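Local coordinates for protein amino Transferase (Eubacterium rectale, PDB 3ELE) that probably transfers amino groups between amino acids and keto acids, as a class I and II aminotransferase using pyridoxal-5'-phosphate, at residues 315-320 and 382-386. Numbering follows the deposited sequence. Where two conformers were deposited one is given.
Sequences LLYEGL and IKHSM
Met386, present as selenomethionine, reaches across from helix 379-396 and lays its selenium over the backbone of Gly319 on helix 306-323, with SE 3.7 Å from Gly319 C. The bend at chi2 (-63°) swings SE over the glycine, and the nearly extended last torsion carries the methyl on: CE ends 3.8 Å from Leu316 CD1 and more loosely against Leu320 CD2. The residue is thus a knob in the hole formed by Leu315, Leu316, Gly319 and Leu320. Glycine matters to this fit, because a CB at that position would come too close to SE, and a larger residue would probably not allow this approach.

One turn earlier Leu315 reaches the other way, toward helix 379-396. It holds CG anti to its amide nitrogen (chi1 -167°), stretching the isobutyl group to where CD2 sits 4.0 Å from Ile382 CB. The same methyl lies 3.6 Å from Lys383 CG, and the extended lysine chain crosses the leucine side chain at about a right angle, its CE also close to both leucine methyls. With an alanine in place of Leu315, a gap would probably open beside Ile382 and the aliphatic part of Lys383 would lose its apolar neighbour. Ile382 CG2 meets Leu316 CD1 at 3.8 Å, so that branch and the Met386 methyl share one leucine methyl.

No hydrogen bond links the segments; Ser385 OG donates to Ile382 O at 2.6 Å within its own helix. Leu316 rests on Met336 and Leu320 on Val338, both from strand 335-339. The segment axes approach to 10.0 Å and run nearly parallel, 11° apart. Helix 306-323 packs on the antiparallel sheet containing that strand and helix 379-396 lies alongside it, the alpha+beta arrangement characteristic of the small domain in fold-type I PLP-dependent aminotransferases.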
loop_
_atom_site.group_PDB
_atom_site.type_symbol
_atom_site.label_atom_id
_atom_site.label_comp_id
_atom_site.label_asym_id
_atom_site.label_seq_id
_atom_site.Cartn_x
_atom_site.Cartn_y
_atom_site.Cartn_z
ATOM N N LEU A 315 -19.918 2.117 -31.087
ATOM C CA LEU A 315 -21.349 1.826 -30.966
ATOM C C LEU A 315 -22.040 2.973 -30.193
ATOM O O LEU A 315 -22.988 3.558 -30.684
ATOM C CB LEU A 315 -21.545 0.474 -30.277
ATOM C CG LEU A 315 -22.911 -0.201 -30.283
ATOM C CD1 LEU A 315 -23.305 -0.604 -31.726
ATOM C CD2 LEU A 315 -22.840 -1.459 -29.407
ATOM N N LEU A 316 -21.501 3.336 -29.030
ATOM C CA LEU A 316 -22.058 4.430 -28.206
ATOM C C LEU A 316 -21.998 5.794 -28.915
ATOM O O LEU A 316 -22.969 6.562 -28.884
ATOM C CB LEU A 316 -21.322 4.509 -26.849
ATOM C CG LEU A 316 -21.899 5.383 -25.736
ATOM C CD1 LEU A 316 -23.295 4.853 -25.336
ATOM C CD2 LEU A 316 -20.957 5.402 -24.553
ATOM N N TYR A 317 -20.861 6.089 -29.552
ATOM C CA TYR A 317 -20.681 7.356 -30.272
ATOM C C TYR A 317 -21.657 7.475 -31.451
ATOM O O TYR A 317 -22.297 8.524 -31.616
ATOM C CB TYR A 317 -19.229 7.523 -30.761
ATOM C CG TYR A 317 -18.973 8.825 -31.497
ATOM C CD1 TYR A 317 -18.834 10.025 -30.793
ATOM C CD2 TYR A 317 -18.876 8.866 -32.895
ATOM C CE1 TYR A 317 -18.600 11.224 -31.443
ATOM C CE2 TYR A 317 -18.650 10.085 -33.563
ATOM C CZ TYR A 317 -18.504 11.265 -32.820
ATOM O OH TYR A 317 -18.273 12.485 -33.453
ATOM N N GLU A 318 -21.759 6.409 -32.254
ATOM C CA GLU A 318 -22.659 6.381 -33.408
ATOM C C GLU A 318 -24.123 6.567 -32.994
ATOM O O GLU A 318 -24.823 7.385 -33.573
ATOM C CB GLU A 318 -22.504 5.086 -34.238
ATOM C CG GLU A 318 -21.186 4.971 -35.009
ATOM N N GLY A 319 -24.569 5.832 -31.986
ATOM C CA GLY A 319 -25.958 5.923 -31.529
ATOM C C GLY A 319 -26.334 7.247 -30.885
ATOM O O GLY A 319 -27.383 7.805 -31.190
ATOM N N LEU A 320 -25.470 7.753 -30.004
ATOM C CA LEU A 320 -25.727 9.039 -29.319
ATOM C C LEU A 320 -25.699 10.217 -30.295
ATOM O O LEU A 320 -26.559 11.094 -30.228
ATOM C CB LEU A 320 -24.749 9.269 -28.155
ATOM C CG LEU A 320 -24.857 8.388 -26.900
ATOM C CD1 LEU A 320 -23.843 8.918 -25.860
ATOM C CD2 LEU A 320 -26.256 8.341 -26.302
ATOM N N ILE A 382 -25.306 -1.468 -24.390
ATOM C CA ILE A 382 -25.186 -0.201 -25.151
ATOM C C ILE A 382 -26.285 -0.113 -26.233
ATOM O O ILE A 382 -26.938 0.916 -26.360
ATOM C CB ILE A 382 -23.788 0.006 -25.824
ATOM C CG1 ILE A 382 -22.675 0.051 -24.784
ATOM C CG2 ILE A 382 -23.765 1.321 -26.618
ATOM C CD1 ILE A 382 -21.284 0.285 -25.382
ATOM N N LYS A 383 -26.509 -1.209 -26.966
ATOM C CA LYS A 383 -27.566 -1.261 -28.003
ATOM C C LYS A 383 -28.974 -1.174 -27.405
ATOM O O LYS A 383 -29.822 -0.441 -27.928
ATOM C CB LYS A 383 -27.477 -2.537 -28.847
ATOM C CG LYS A 383 -26.158 -2.737 -29.571
ATOM C CD LYS A 383 -26.255 -3.922 -30.486
ATOM C CE LYS A 383 -24.967 -4.179 -31.215
ATOM N NZ LYS A 383 -25.172 -5.285 -32.197
ATOM N N HIS A 384 -29.196 -1.893 -26.295
ATOM C CA HIS A 384 -30.520 -1.893 -25.626
ATOM C C HIS A 384 -30.808 -0.544 -24.940
ATOM O O HIS A 384 -31.963 -0.204 -24.704
ATOM C CB HIS A 384 -30.693 -3.051 -24.619
ATOM C CG HIS A 384 -30.419 -4.407 -25.196
ATOM N ND1 HIS A 384 -29.675 -5.359 -24.533
ATOM C CD2 HIS A 384 -30.709 -4.934 -26.407
ATOM C CE1 HIS A 384 -29.564 -6.434 -25.292
ATOM N NE2 HIS A 384 -30.183 -6.202 -26.435
ATOM N N SER A 385 -29.768 0.238 -24.648
ATOM C CA SER A 385 -29.932 1.564 -24.029
ATOM C C SER A 385 -30.444 2.667 -24.962
ATOM O O SER A 385 -30.949 3.682 -24.467
ATOM C CB SER A 385 -28.612 2.047 -23.439
ATOM O OG SER A 385 -27.692 2.446 -24.444
HETATM N N MSE A 386 -30.316 2.481 -26.285
HETATM C CA MSE A 386 -30.628 3.562 -27.263
HETATM C C MSE A 386 -32.036 4.146 -27.233
HETATM O O MSE A 386 -32.176 5.366 -27.297
HETATM C CB MSE A 386 -30.161 3.203 -28.690
HETATM C CG MSE A 386 -28.631 3.147 -28.795
HETATM SE SE MSE A 386 -27.816 4.866 -28.441
HETATM C CE MSE A 386 -26.049 4.313 -27.935
#